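Local coordinates for D-alanyl-D-alanine carboxypeptidase (Penicillin binding protein) family protein (Francisella tularensis subsp. tularensis, PDB 6OSU) that probably removes C-terminal D-alanyl residues from sugar-peptide precursors of the bacterial cell wall, as a serine-type penicillin-binding carboxypeptidase, at residues Ala388-Gly393 against Asn419-Lys424; Val396-Ile401 against Ser412-Ala417; Tyr334-Pro339 against Asn361-Lys366; Thr47-Ser52 against Tyr365-Lys370; Ile28-Ile33 against Lys370-Tyr375. All blocks are in the same frame, centred on the assembly; numbering follows the deposited sequence. Where two conformers were deposited one is given.

Contact 1: residues Ala388-Gly393 against Asn419-Lys424; sequences APIKTG and NNVSQK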
# COMPACT_ATOMS: atom_id res chain seq x y z
N ALA A 388 25.89 36.82 -15.99
CA ALA A 388 26.08 36.48 -17.38
C ALA A 388 27.57 36.27 -17.67
O ALA A 388 28.42 36.91 -17.06
CB ALA A 388 25.53 37.59 -18.28
N PRO A 389 27.90 35.38 -18.62
CA PRO A 389 27.01 34.62 -19.51
C PRO A 389 26.40 33.36 -18.91
O PRO A 389 26.96 32.77 -17.98
CB PRO A 389 27.94 34.26 -20.67
CG PRO A 389 29.27 34.10 -20.02
CD PRO A 389 29.32 35.13 -18.93
N ILE A 390 25.25 32.96 -19.44
CA ILE A 390 24.58 31.71 -19.09
C ILE A 390 24.19 31.02 -20.39
O ILE A 390 23.68 31.67 -21.31
CB ILE A 390 23.33 31.95 -18.22
CG1 ILE A 390 23.68 32.76 -16.98
CG2 ILE A 390 22.68 30.63 -17.85
CD1 ILE A 390 22.49 33.45 -16.35
N LYS A 391 24.43 29.71 -20.47
CA LYS A 391 24.14 28.96 -21.68
C LYS A 391 22.84 28.17 -21.52
O LYS A 391 22.41 27.85 -20.41
CB LYS A 391 25.28 28.00 -22.02
CG LYS A 391 25.21 27.46 -23.46
CD LYS A 391 25.90 26.12 -23.60
CE LYS A 391 27.40 26.27 -23.75
NZ LYS A 391 28.08 24.95 -23.70
N THR A 392 22.21 27.88 -22.66
CA THR A 392 21.04 27.01 -22.68
C THR A 392 21.39 25.65 -22.09
O THR A 392 22.38 25.02 -22.48
CB THR A 392 20.53 26.85 -24.11
OG1 THR A 392 19.94 28.08 -24.56
CG2 THR A 392 19.50 25.73 -24.20
N GLY A 393 20.58 25.19 -21.14
CA GLY A 393 20.84 23.95 -20.46
C GLY A 393 21.70 24.08 -19.22
O GLY A 393 22.07 23.05 -18.63
N ASN A 419 17.18 29.86 -22.45
CA ASN A 419 17.68 30.97 -23.26
C ASN A 419 19.19 31.11 -23.06
O ASN A 419 19.82 30.36 -22.33
CB ASN A 419 16.99 32.28 -22.89
CG ASN A 419 15.58 32.37 -23.42
OD1 ASN A 419 14.63 32.47 -22.65
ND2 ASN A 419 15.43 32.35 -24.74
N ASN A 420 19.74 32.12 -23.74
CA ASN A 420 21.11 32.56 -23.55
C ASN A 420 21.09 34.03 -23.14
O ASN A 420 20.25 34.80 -23.61
CB ASN A 420 21.94 32.39 -24.83
CG ASN A 420 22.41 30.97 -25.04
OD1 ASN A 420 22.99 30.36 -24.15
ND2 ASN A 420 22.16 30.42 -26.22
N VAL A 421 22.01 34.41 -22.26
CA VAL A 421 22.21 35.81 -21.89
C VAL A 421 23.67 36.16 -22.14
O VAL A 421 24.58 35.40 -21.77
CB VAL A 421 21.82 36.09 -20.43
CG1 VAL A 421 20.31 36.18 -20.31
CG2 VAL A 421 22.38 35.02 -19.52
N SER A 422 23.89 37.31 -22.76
CA SER A 422 25.22 37.77 -23.16
C SER A 422 25.70 38.83 -22.18
O SER A 422 24.95 39.75 -21.84
CB SER A 422 25.18 38.34 -24.58
OG SER A 422 24.38 37.53 -25.41
N GLN A 423 26.93 38.69 -21.71
CA GLN A 423 27.47 39.66 -20.78
C GLN A 423 27.85 40.94 -21.52
O GLN A 423 28.12 40.92 -22.72
CB GLN A 423 28.68 39.10 -20.02
CG GLN A 423 30.00 39.22 -20.76
CD GLN A 423 30.30 38.01 -21.63
OE1 GLN A 423 31.31 37.33 -21.43
NE2 GLN A 423 29.44 37.74 -22.60
N LYS A 424 27.86 42.05 -20.79
CA LYS A 424 28.20 43.34 -21.37
C LYS A 424 29.71 43.58 -21.34
O LYS A 424 30.48 42.77 -21.85
CB LYS A 424 27.47 44.47 -20.64
CG LYS A 424 28.01 44.78 -19.25
CD LYS A 424 26.88 45.11 -18.28
CE LYS A 424 25.75 45.87 -18.96
NZ LYS A 424 24.71 46.31 -18.00
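N419 meets T392 through its backbone carbonyl: the T392 hydroxyl OG1 gives a weak hydrogen bond to N419 O at 3.2 Å, while the side-chain carbonyl of N419 takes the backbone N-H of T357 instead. N420 sends its side chain across. Its CG lies anti to the carbonyl carbon (chi1 -80°), and from there OD1 receives the T392 N-H at 3.0 Å, the donor standing well above the amide carbonyl plane. K391 runs beside N420, pointing the same way. Asparagine suits this place because its short amide can imitate a main-chain acceptor.

V421 pairs with I390 in a single antiparallel bridge. Both of its bonds are weak, I390 N to V421 O at 3.4 Å and V421 N to I390 O at 3.3 Å. The methyl V421 CG2 lies against I390 CB at 3.5 Å and also touches I390 CD1, the two branched side chains side by side and buried. S422 turns its side chain away, but its backbone N binds Q354 OE1. Q423 finally brings CB to A388 CB at 3.9 Å, and its OE1 lies near the ring of P389, which follows a cis peptide bond. With one better bond from an amide side chain, the pairing probably relies as much on the aliphatic I390-V421 packing as on the two weak bonds of its single bridge.

Contact 2: residues Val396-Ile401 against Ser412-Ala417; sequences VGNLVI and SIPVVA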
# COMPACT_ATOMS: atom_id res chain seq x y z
N VAL A 396 20.34 27.21 -13.28
CA VAL A 396 20.37 28.57 -12.75
C VAL A 396 19.70 28.70 -11.39
O VAL A 396 19.81 29.77 -10.77
CB VAL A 396 19.75 29.58 -13.74
CG1 VAL A 396 20.63 29.72 -14.97
CG2 VAL A 396 18.35 29.15 -14.11
N GLY A 397 19.01 27.68 -10.92
CA GLY A 397 18.36 27.77 -9.62
C GLY A 397 17.29 26.71 -9.48
O GLY A 397 17.34 25.66 -10.12
N ASN A 398 16.32 27.01 -8.61
CA ASN A 398 15.23 26.10 -8.29
C ASN A 398 13.89 26.77 -8.58
O ASN A 398 13.70 27.95 -8.29
CB ASN A 398 15.26 25.69 -6.82
CG ASN A 398 16.48 24.86 -6.47
OD1 ASN A 398 16.86 23.95 -7.20
ND2 ASN A 398 17.10 25.17 -5.33
N LEU A 399 12.96 26.00 -9.14
CA LEU A 399 11.55 26.39 -9.10
C LEU A 399 11.00 26.02 -7.73
O LEU A 399 11.18 24.89 -7.27
CB LEU A 399 10.74 25.72 -10.21
CG LEU A 399 9.30 26.22 -10.34
CD1 LEU A 399 8.87 26.26 -11.79
CD2 LEU A 399 8.32 25.37 -9.53
N VAL A 400 10.35 26.97 -7.08
CA VAL A 400 9.96 26.83 -5.68
C VAL A 400 8.46 27.02 -5.56
O VAL A 400 7.89 27.94 -6.16
CB VAL A 400 10.73 27.82 -4.79
CG1 VAL A 400 10.19 27.79 -3.37
CG2 VAL A 400 12.22 27.50 -4.80
N ILE A 401 7.82 26.15 -4.78
CA ILE A 401 6.42 26.29 -4.39
C ILE A 401 6.40 26.73 -2.93
O ILE A 401 6.86 25.99 -2.05
CB ILE A 401 5.64 24.99 -4.59
CG1 ILE A 401 5.79 24.48 -6.02
CG2 ILE A 401 4.17 25.19 -4.24
CD1 ILE A 401 5.15 25.37 -7.05
N SER A 412 10.53 22.01 -4.12
CA SER A 412 11.68 22.67 -4.73
C SER A 412 12.27 21.74 -5.78
O SER A 412 12.51 20.56 -5.49
CB SER A 412 12.73 23.04 -3.69
OG SER A 412 13.84 23.68 -4.29
N ILE A 413 12.49 22.26 -6.98
CA ILE A 413 13.01 21.43 -8.06
C ILE A 413 14.03 22.25 -8.86
O ILE A 413 13.79 23.43 -9.15
CB ILE A 413 11.86 20.89 -8.93
CG1 ILE A 413 12.26 19.56 -9.57
CG2 ILE A 413 11.41 21.88 -9.99
CD1 ILE A 413 11.06 18.77 -10.05
N PRO A 414 15.20 21.69 -9.18
CA PRO A 414 16.19 22.44 -9.95
C PRO A 414 15.67 22.77 -11.34
O PRO A 414 15.02 21.95 -12.00
CB PRO A 414 17.40 21.50 -10.00
CG PRO A 414 16.87 20.16 -9.64
CD PRO A 414 15.73 20.40 -8.71
N VAL A 415 15.96 23.99 -11.78
CA VAL A 415 15.46 24.50 -13.05
C VAL A 415 16.65 24.88 -13.93
O VAL A 415 17.72 25.25 -13.44
CB VAL A 415 14.51 25.70 -12.83
CG1 VAL A 415 15.29 26.99 -12.60
CG2 VAL A 415 13.55 25.83 -13.99
N VAL A 416 16.46 24.77 -15.23
CA VAL A 416 17.55 24.89 -16.19
C VAL A 416 17.22 25.99 -17.19
O VAL A 416 16.06 26.33 -17.41
CB VAL A 416 17.81 23.54 -16.90
CG1 VAL A 416 17.06 23.46 -18.23
CG2 VAL A 416 19.29 23.30 -17.08
N ALA A 417 18.27 26.56 -17.78
CA ALA A 417 18.11 27.69 -18.69
C ALA A 417 17.66 27.22 -20.07
O ALA A 417 18.20 26.25 -20.62
CB ALA A 417 19.42 28.47 -18.80
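V415 presses its CG1 methyl onto the backbone of G397, 3.5 Å from G397 O. That methyl occupies the position between the backbone N and the carbonyl carbon (chi1 81°), which turns it over the other strand. G397 offers no side chain, and its backbone angles (phi 162°) would jam a CB against the preceding carbonyl, so glycine fits on both counts. V396 CG2 comes up to V415 CG1 at 4.0 Å, while its other methyl, CG1, makes a light contact with A417 CB at 4.2 Å.

L399 CB and I413 CG2 meet at 3.9 Å on the face that also carries V415. Where N398 faces P414 the chains draw in to 4.1 Å between N398 CA and P414 CA. This is a non-hydrogen-bonded pair, so the missing N-H of proline costs nothing between these two strands. N398 OD1 comes to 3.2 Å from P414 CA, and S412 OG fits against N398 CB at 3.5 Å.

Four backbone bonds join the strands; V415 N to G397 O and L399 N to I413 O are the shortest, both 2.7 Å, though the second is bent, and I413 N returns a bond to L399 O. V415 O also takes the N-H of V396, so V396 and G397 together face V415, as in a classic beta bulge. L399 goes on to pack against Y334, and V415 against V358. The strands run antiparallel with a marked twist, 136° between their directions, and form the strand 395-403 and strand 409-417 hairpin of the β-rich C-terminal domain seen in relatives of penicillin-binding protein 5.

Contact 3: residues Tyr334-Pro339 against Asn361-Lys366; sequences YKANSP and NQNIYK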
# COMPACT_ATOMS: atom_id res chain seq x y z
N TYR A 334 3.56 21.70 -10.69
CA TYR A 334 4.32 22.15 -11.85
C TYR A 334 4.24 21.08 -12.93
O TYR A 334 4.62 19.93 -12.70
CB TYR A 334 5.78 22.44 -11.49
CG TYR A 334 6.63 22.79 -12.69
CD1 TYR A 334 6.54 24.04 -13.28
CD2 TYR A 334 7.53 21.87 -13.22
CE1 TYR A 334 7.31 24.37 -14.38
CE2 TYR A 334 8.31 22.19 -14.32
CZ TYR A 334 8.19 23.44 -14.90
OH TYR A 334 8.96 23.77 -15.99
N LYS A 335 3.74 21.47 -14.10
CA LYS A 335 3.71 20.61 -15.27
C LYS A 335 5.06 20.71 -15.98
O LYS A 335 5.53 21.81 -16.27
CB LYS A 335 2.57 21.01 -16.20
CG LYS A 335 2.39 20.11 -17.41
CD LYS A 335 1.26 20.61 -18.29
CE LYS A 335 -0.01 20.86 -17.49
NZ LYS A 335 -1.20 21.05 -18.36
N ALA A 336 5.67 19.56 -16.26
CA ALA A 336 7.02 19.54 -16.82
C ALA A 336 7.08 20.31 -18.13
O ALA A 336 6.10 20.37 -18.89
CB ALA A 336 7.49 18.10 -17.03
N ASN A 337 8.24 20.92 -18.39
CA ASN A 337 8.53 21.70 -19.59
C ASN A 337 7.72 22.98 -19.67
O ASN A 337 7.60 23.57 -20.75
CB ASN A 337 8.32 20.87 -20.86
CG ASN A 337 8.90 19.47 -20.75
OD1 ASN A 337 10.00 19.28 -20.22
ND2 ASN A 337 8.17 18.48 -21.25
N SER A 338 7.16 23.45 -18.56
CA SER A 338 6.41 24.71 -18.57
C SER A 338 7.38 25.88 -18.47
O SER A 338 8.17 25.93 -17.52
CB SER A 338 5.42 24.76 -17.42
OG SER A 338 4.41 23.78 -17.58
N PRO A 339 7.37 26.81 -19.41
CA PRO A 339 8.30 27.94 -19.34
C PRO A 339 7.95 28.90 -18.22
O PRO A 339 6.79 29.07 -17.85
CB PRO A 339 8.15 28.61 -20.71
CG PRO A 339 7.46 27.60 -21.58
CD PRO A 339 6.59 26.81 -20.66
N ASN A 361 12.42 19.39 -16.86
CA ASN A 361 11.77 18.26 -17.51
C ASN A 361 10.98 17.40 -16.53
O ASN A 361 10.37 16.42 -16.95
CB ASN A 361 12.80 17.40 -18.25
CG ASN A 361 13.95 16.96 -17.36
OD1 ASN A 361 13.94 17.17 -16.15
ND2 ASN A 361 14.94 16.32 -17.97
N GLN A 362 10.99 17.74 -15.24
CA GLN A 362 10.32 16.96 -14.22
C GLN A 362 8.99 17.60 -13.85
O GLN A 362 8.80 18.81 -13.98
CB GLN A 362 11.19 16.84 -12.96
CG GLN A 362 12.58 16.30 -13.21
CD GLN A 362 12.58 14.81 -13.48
OE1 GLN A 362 12.22 14.02 -12.60
NE2 GLN A 362 12.97 14.42 -14.68
N ASN A 363 8.06 16.76 -13.38
CA ASN A 363 6.84 17.27 -12.78
C ASN A 363 7.08 17.61 -11.31
O ASN A 363 8.08 17.20 -10.71
CB ASN A 363 5.71 16.25 -12.89
CG ASN A 363 5.29 15.97 -14.31
OD1 ASN A 363 5.00 16.89 -15.08
ND2 ASN A 363 5.26 14.70 -14.68
N ILE A 364 6.15 18.37 -10.75
CA ILE A 364 5.99 18.46 -9.30
C ILE A 364 4.57 18.01 -9.02
O ILE A 364 3.61 18.79 -9.14
CB ILE A 364 6.26 19.87 -8.76
CG1 ILE A 364 7.70 20.29 -9.04
CG2 ILE A 364 6.01 19.89 -7.25
CD1 ILE A 364 8.08 21.62 -8.42
N TYR A 365 4.42 16.74 -8.67
CA TYR A 365 3.13 16.14 -8.32
C TYR A 365 3.24 15.71 -6.87
O TYR A 365 3.97 14.77 -6.55
CB TYR A 365 2.82 14.96 -9.25
CG TYR A 365 1.45 14.35 -9.07
CD1 TYR A 365 0.30 15.12 -9.22
CD2 TYR A 365 1.31 13.00 -8.77
CE1 TYR A 365 -0.96 14.55 -9.06
CE2 TYR A 365 0.06 12.43 -8.61
CZ TYR A 365 -1.07 13.21 -8.76
OH TYR A 365 -2.31 12.63 -8.59
N LYS A 366 2.54 16.42 -5.98
CA LYS A 366 2.77 16.31 -4.55
C LYS A 366 1.46 16.13 -3.79
O LYS A 366 0.41 16.63 -4.20
CB LYS A 366 3.53 17.55 -4.03
CG LYS A 366 4.23 17.35 -2.70
CD LYS A 366 4.99 18.60 -2.28
CE LYS A 366 5.32 18.59 -0.78
NZ LYS A 366 6.49 17.73 -0.44
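Y334 and I364 form an antiparallel hydrogen-bonded pair, where strand 328-334 ends and strand 364-369 begins. I364 N reaches Y334 O at 2.9 Å and Y334 N reaches I364 O at 3.3 Å, each donor lying on a lone pair in the carbonyl plane. Beyond this bridge a side chain takes over: N363 OD1 accepts the A336 N-H at 3.0 Å, as a backbone carbonyl might.

Other polar bonds shape the 334-339 segment itself. K335 to S338 is a type II β turn, and N337 takes its positive phi, a conformation asparagine tolerates well. S338 OG closes the turn by bonding K335 O at 2.6 Å. The tyrosine hydroxyl Y334 OH donates to S338 O at 2.8 Å and also receives the S360 N-H, linking the turn to S360, just after strand 355-359.

Apolar contact is modest. Y334 CB touches I364 CG1 at 3.8 Å, and both side chains lie against L399.

Carbon atoms also meet carbonyl oxygens. The Y334 ring, its CG anti to the backbone N (chi1 175°), meets Q362 O with its edge, in the ring plane, at 3.4 Å from CD2. A336 CB lies 3.3 Å from N361 O, a small methyl close to a carbonyl. The tyrosine thus serves twice, greasy ring inward and hydroxyl shared by two backbone groups, so that a buried polar tip is satisfied while the turn is held in shape.

Contact 4: residues Thr47-Ser52 against Tyr365-Lys370; sequences TGDIVS and YKTVPK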
# COMPACT_ATOMS: atom_id res chain seq x y z
N THR A 47 1.92 9.58 -5.37
CA THR A 47 3.10 10.43 -5.23
C THR A 47 4.23 9.76 -4.47
O THR A 47 5.38 10.22 -4.57
CB THR A 47 2.75 11.74 -4.52
OG1 THR A 47 2.29 11.45 -3.19
CG2 THR A 47 1.67 12.51 -5.28
N GLY A 48 3.94 8.70 -3.72
CA GLY A 48 4.91 8.16 -2.79
C GLY A 48 5.19 9.04 -1.59
O GLY A 48 6.01 8.66 -0.75
N ASP A 49 4.53 10.19 -1.48
CA ASP A 49 4.78 11.11 -0.38
C ASP A 49 4.33 10.52 0.95
O ASP A 49 3.31 9.83 1.04
CB ASP A 49 4.04 12.43 -0.62
CG ASP A 49 4.66 13.25 -1.73
OD1 ASP A 49 5.78 12.91 -2.17
OD2 ASP A 49 4.01 14.23 -2.17
N ILE A 50 5.11 10.80 1.99
CA ILE A 50 4.80 10.40 3.35
C ILE A 50 4.16 11.59 4.05
O ILE A 50 4.75 12.68 4.12
CB ILE A 50 6.07 9.94 4.09
CG1 ILE A 50 6.64 8.69 3.43
CG2 ILE A 50 5.78 9.73 5.57
CD1 ILE A 50 8.08 8.40 3.81
N VAL A 51 2.95 11.39 4.57
CA VAL A 51 2.21 12.46 5.23
C VAL A 51 2.19 12.32 6.75
O VAL A 51 1.81 13.29 7.43
CB VAL A 51 0.77 12.56 4.69
CG1 VAL A 51 0.78 12.82 3.19
CG2 VAL A 51 -0.02 11.30 5.02
N SER A 52 2.58 11.17 7.29
CA SER A 52 2.57 10.94 8.72
C SER A 52 3.43 9.72 9.01
O SER A 52 3.34 8.71 8.30
CB SER A 52 1.14 10.72 9.24
OG SER A 52 1.13 10.43 10.63
N TYR A 365 4.42 16.74 -8.67
CA TYR A 365 3.13 16.14 -8.32
C TYR A 365 3.24 15.71 -6.87
O TYR A 365 3.97 14.77 -6.55
CB TYR A 365 2.82 14.96 -9.25
CG TYR A 365 1.45 14.35 -9.07
CD1 TYR A 365 0.30 15.12 -9.22
CD2 TYR A 365 1.31 13.00 -8.77
CE1 TYR A 365 -0.96 14.55 -9.06
CE2 TYR A 365 0.06 12.43 -8.61
CZ TYR A 365 -1.07 13.21 -8.76
OH TYR A 365 -2.31 12.63 -8.59
N LYS A 366 2.54 16.42 -5.98
CA LYS A 366 2.77 16.31 -4.55
C LYS A 366 1.46 16.13 -3.79
O LYS A 366 0.41 16.63 -4.20
CB LYS A 366 3.53 17.55 -4.03
CG LYS A 366 4.23 17.35 -2.70
CD LYS A 366 4.99 18.60 -2.28
CE LYS A 366 5.32 18.59 -0.78
NZ LYS A 366 6.49 17.73 -0.44
N THR A 367 1.55 15.41 -2.67
CA THR A 367 0.44 15.29 -1.73
C THR A 367 0.58 16.39 -0.69
O THR A 367 1.53 16.39 0.11
CB THR A 367 0.45 13.91 -1.08
OG1 THR A 367 0.31 12.90 -2.09
CG2 THR A 367 -0.69 13.78 -0.08
N VAL A 368 -0.35 17.34 -0.69
CA VAL A 368 -0.27 18.52 0.16
C VAL A 368 -1.59 18.67 0.91
O VAL A 368 -2.62 18.13 0.50
CB VAL A 368 0.06 19.79 -0.65
CG1 VAL A 368 1.42 19.66 -1.32
CG2 VAL A 368 -1.02 20.05 -1.69
N PRO A 369 -1.58 19.38 2.04
CA PRO A 369 -2.83 19.61 2.77
C PRO A 369 -3.85 20.35 1.90
O PRO A 369 -3.50 21.26 1.14
CB PRO A 369 -2.40 20.47 3.96
CG PRO A 369 -0.95 20.14 4.15
CD PRO A 369 -0.41 19.90 2.78
N LYS A 370 -5.12 19.94 2.02
CA LYS A 370 -6.19 20.62 1.30
C LYS A 370 -6.20 22.11 1.59
O LYS A 370 -6.46 22.93 0.70
CB LYS A 370 -7.54 20.02 1.66
CG LYS A 370 -7.89 18.71 0.98
CD LYS A 370 -9.38 18.44 1.12
CE LYS A 370 -9.66 17.10 1.78
NZ LYS A 370 -9.28 15.94 0.92
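T367 N points its hydrogen almost straight (175°) at D49 OD2, 2.8 Å away, reaching the carboxylate on its anti side and near its plane. D49 CG lies anti to the carbonyl carbon (chi1 -71°), which carries the carboxylate toward T367. Aspartate is apt because a short charged acceptor can meet the main-chain N-H of a strand in another domain. K366 crosses it at about a right angle, and its CG lies 3.2 Å from D49 OD2. The lysine NZ stays 4.6 Å from the same oxygen, too far for a salt bridge, though its charge may still help to stabilise the carboxylate.

T47 holds the loop that offers D49. Its OG1 accepts the D49 N-H at 3.1 Å, an ST turn, and G48 between them takes a positive phi. That same OG1 lies 2.7 Å from T367 OG1, whose polar partner outside this pair is N330 OD1.

Methyl groups fill in the sides. T47 CG2 approaches the Y365 ring obliquely, 3.5 Å from CD2. The V51 and T367 side chains cross at about a right angle, V51 CG1 to T367 CG2 3.7 Å. Threonine thus serves on both segments, with a hydroxyl for polar neighbours and a methyl for apolar ones. The contact joins the catalytic domain to the C-terminal domain through one straight charged-acceptor bond with small hydroxyl and methyl groups packed about it, so polar bonding probably matters here as well as methyl packing.

Contact 5: residues Ile28-Ile33 against Lys370-Tyr375; sequences IRPANI and KTYVPY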
# COMPACT_ATOMS: atom_id res chain seq x y z
N ILE A 28 -4.61 26.45 8.13
CA ILE A 28 -4.61 25.40 9.15
C ILE A 28 -3.58 24.36 8.75
O ILE A 28 -3.73 23.70 7.71
CB ILE A 28 -5.99 24.76 9.30
CG1 ILE A 28 -7.09 25.84 9.29
CG2 ILE A 28 -6.06 23.90 10.56
CD1 ILE A 28 -7.61 26.23 10.65
N ARG A 29 -2.52 24.21 9.56
CA ARG A 29 -1.61 23.11 9.30
C ARG A 29 -2.18 21.82 9.88
O ARG A 29 -2.83 21.85 10.92
CB ARG A 29 -0.23 23.38 9.91
CG ARG A 29 0.33 24.77 9.65
CD ARG A 29 1.80 24.74 9.22
NE ARG A 29 2.62 23.79 9.97
CZ ARG A 29 3.37 22.84 9.40
NH1 ARG A 29 3.41 22.72 8.08
NH2 ARG A 29 4.08 22.02 10.16
N PRO A 30 -1.98 20.69 9.21
CA PRO A 30 -2.41 19.41 9.79
C PRO A 30 -1.65 19.12 11.07
O PRO A 30 -0.43 19.27 11.13
CB PRO A 30 -2.09 18.40 8.69
CG PRO A 30 -2.01 19.20 7.43
CD PRO A 30 -1.46 20.54 7.84
N ALA A 31 -2.39 18.72 12.11
CA ALA A 31 -1.77 18.46 13.40
C ALA A 31 -1.01 17.15 13.37
O ALA A 31 -1.42 16.18 12.72
CB ALA A 31 -2.83 18.44 14.50
N ASN A 32 0.12 17.11 14.08
CA ASN A 32 0.92 15.89 14.17
C ASN A 32 0.16 14.84 14.97
O ASN A 32 -0.06 15.01 16.18
CB ASN A 32 2.28 16.19 14.79
CG ASN A 32 3.41 16.12 13.78
OD1 ASN A 32 3.24 16.46 12.61
ND2 ASN A 32 4.57 15.65 14.22
N ILE A 33 -0.24 13.77 14.30
CA ILE A 33 -1.06 12.74 14.93
C ILE A 33 -0.26 12.02 16.01
O ILE A 33 0.97 11.90 15.93
CB ILE A 33 -1.58 11.76 13.86
CG1 ILE A 33 -2.73 10.91 14.40
CG2 ILE A 33 -0.46 10.88 13.33
CD1 ILE A 33 -4.09 11.57 14.25
N LYS A 370 -5.12 19.94 2.02
CA LYS A 370 -6.19 20.62 1.30
C LYS A 370 -6.20 22.11 1.59
O LYS A 370 -6.46 22.93 0.70
CB LYS A 370 -7.54 20.02 1.66
CG LYS A 370 -7.89 18.71 0.98
CD LYS A 370 -9.38 18.44 1.12
CE LYS A 370 -9.66 17.10 1.78
NZ LYS A 370 -9.28 15.94 0.92
N THR A 371 -5.90 22.48 2.84
CA THR A 371 -5.95 23.88 3.25
C THR A 371 -4.83 24.71 2.65
O THR A 371 -4.92 25.94 2.65
CB THR A 371 -5.91 23.97 4.77
OG1 THR A 371 -4.79 23.22 5.26
CG2 THR A 371 -7.19 23.41 5.37
N TYR A 372 -3.76 24.08 2.14
CA TYR A 372 -2.67 24.83 1.53
C TYR A 372 -2.98 25.23 0.09
O TYR A 372 -2.46 26.25 -0.38
CB TYR A 372 -1.37 24.02 1.53
CG TYR A 372 -0.66 23.87 2.85
CD1 TYR A 372 0.62 23.32 2.90
CD2 TYR A 372 -1.25 24.25 4.05
CE1 TYR A 372 1.29 23.17 4.09
CE2 TYR A 372 -0.58 24.10 5.25
CZ TYR A 372 0.69 23.56 5.26
OH TYR A 372 1.37 23.40 6.44
N VAL A 373 -3.82 24.46 -0.60
CA VAL A 373 -3.86 24.52 -2.07
C VAL A 373 -4.15 25.93 -2.60
O VAL A 373 -3.38 26.40 -3.46
CB VAL A 373 -4.85 23.48 -2.61
CG1 VAL A 373 -5.08 23.70 -4.10
CG2 VAL A 373 -4.31 22.08 -2.36
N PRO A 374 -5.18 26.64 -2.15
CA PRO A 374 -5.44 27.98 -2.72
C PRO A 374 -4.37 29.01 -2.39
O PRO A 374 -4.46 30.14 -2.90
CB PRO A 374 -6.79 28.36 -2.12
CG PRO A 374 -6.87 27.60 -0.86
CD PRO A 374 -6.20 26.29 -1.14
N TYR A 375 -3.37 28.68 -1.58
CA TYR A 375 -2.36 29.65 -1.16
C TYR A 375 -0.98 29.35 -1.71
O TYR A 375 -0.02 30.05 -1.35
CB TYR A 375 -2.31 29.71 0.37
CG TYR A 375 -3.54 30.33 0.97
CD1 TYR A 375 -3.56 31.66 1.36
CD2 TYR A 375 -4.70 29.58 1.13
CE1 TYR A 375 -4.69 32.23 1.90
CE2 TYR A 375 -5.84 30.14 1.66
CZ TYR A 375 -5.83 31.46 2.05
OH TYR A 375 -6.96 32.02 2.59
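T371 OG1 gives its hydrogen to I28 O at 2.7 Å, the donor lying in the plane of the carbonyl. That hydroxyl lies between the backbone N and the carbonyl carbon (chi1 52°), which turns it to the 28-33 loop. Threonine fits a place where a short side chain must catch a loop carbonyl. I28 CB adds a looser touch to T371 CG2 at 4.3 Å.

R29 makes the second bond. Its NH1 reaches Y372 OH at 2.7 Å with an N-H angle of 141°, but because R29 has two conformers and only one is described, this bond is doubtful. The guanidinium and ring planes lie 28° apart and meet edge to edge at the hydroxyl. E408 may give R29 a second, weak and long ion-pair partner.

Outside this shell, the rigid ring of P30 suits the extended loop, and the backbone O of Y372 takes the Y375 N-H in the short 3-10 turn. The contact therefore lies across the domain junction: P30 packs against Y323 of helix 310-327, Y328 of strand 328-334 and P369 of strand 364-369, and Y372 against L403 of strand 395-403.

How the contacts relate
Contacts 1 to 3 lie within the C-terminal domain and are partly buried, whereas contacts 4 and 5 are surface contacts that join the catalytic domain to it. Contact 2 is a regular strand pair. Contact 1 continues from its end, with G393 N probably bonded to A417 O, and here the pairing is weaker. Contact 3 packs on contact 2, the side chain of I413 lying against N363 and Q362. Contacts 3 and 4 share strand 364-369. Contacts 4 and 5 share K370 and touch, P369 packing on P30. Backbone pairing dominates contact 2, is mixed with asparagine side-chain bonds in contacts 1 and 3, and gives way to bonds that each use a side chain in contacts 4 and 5.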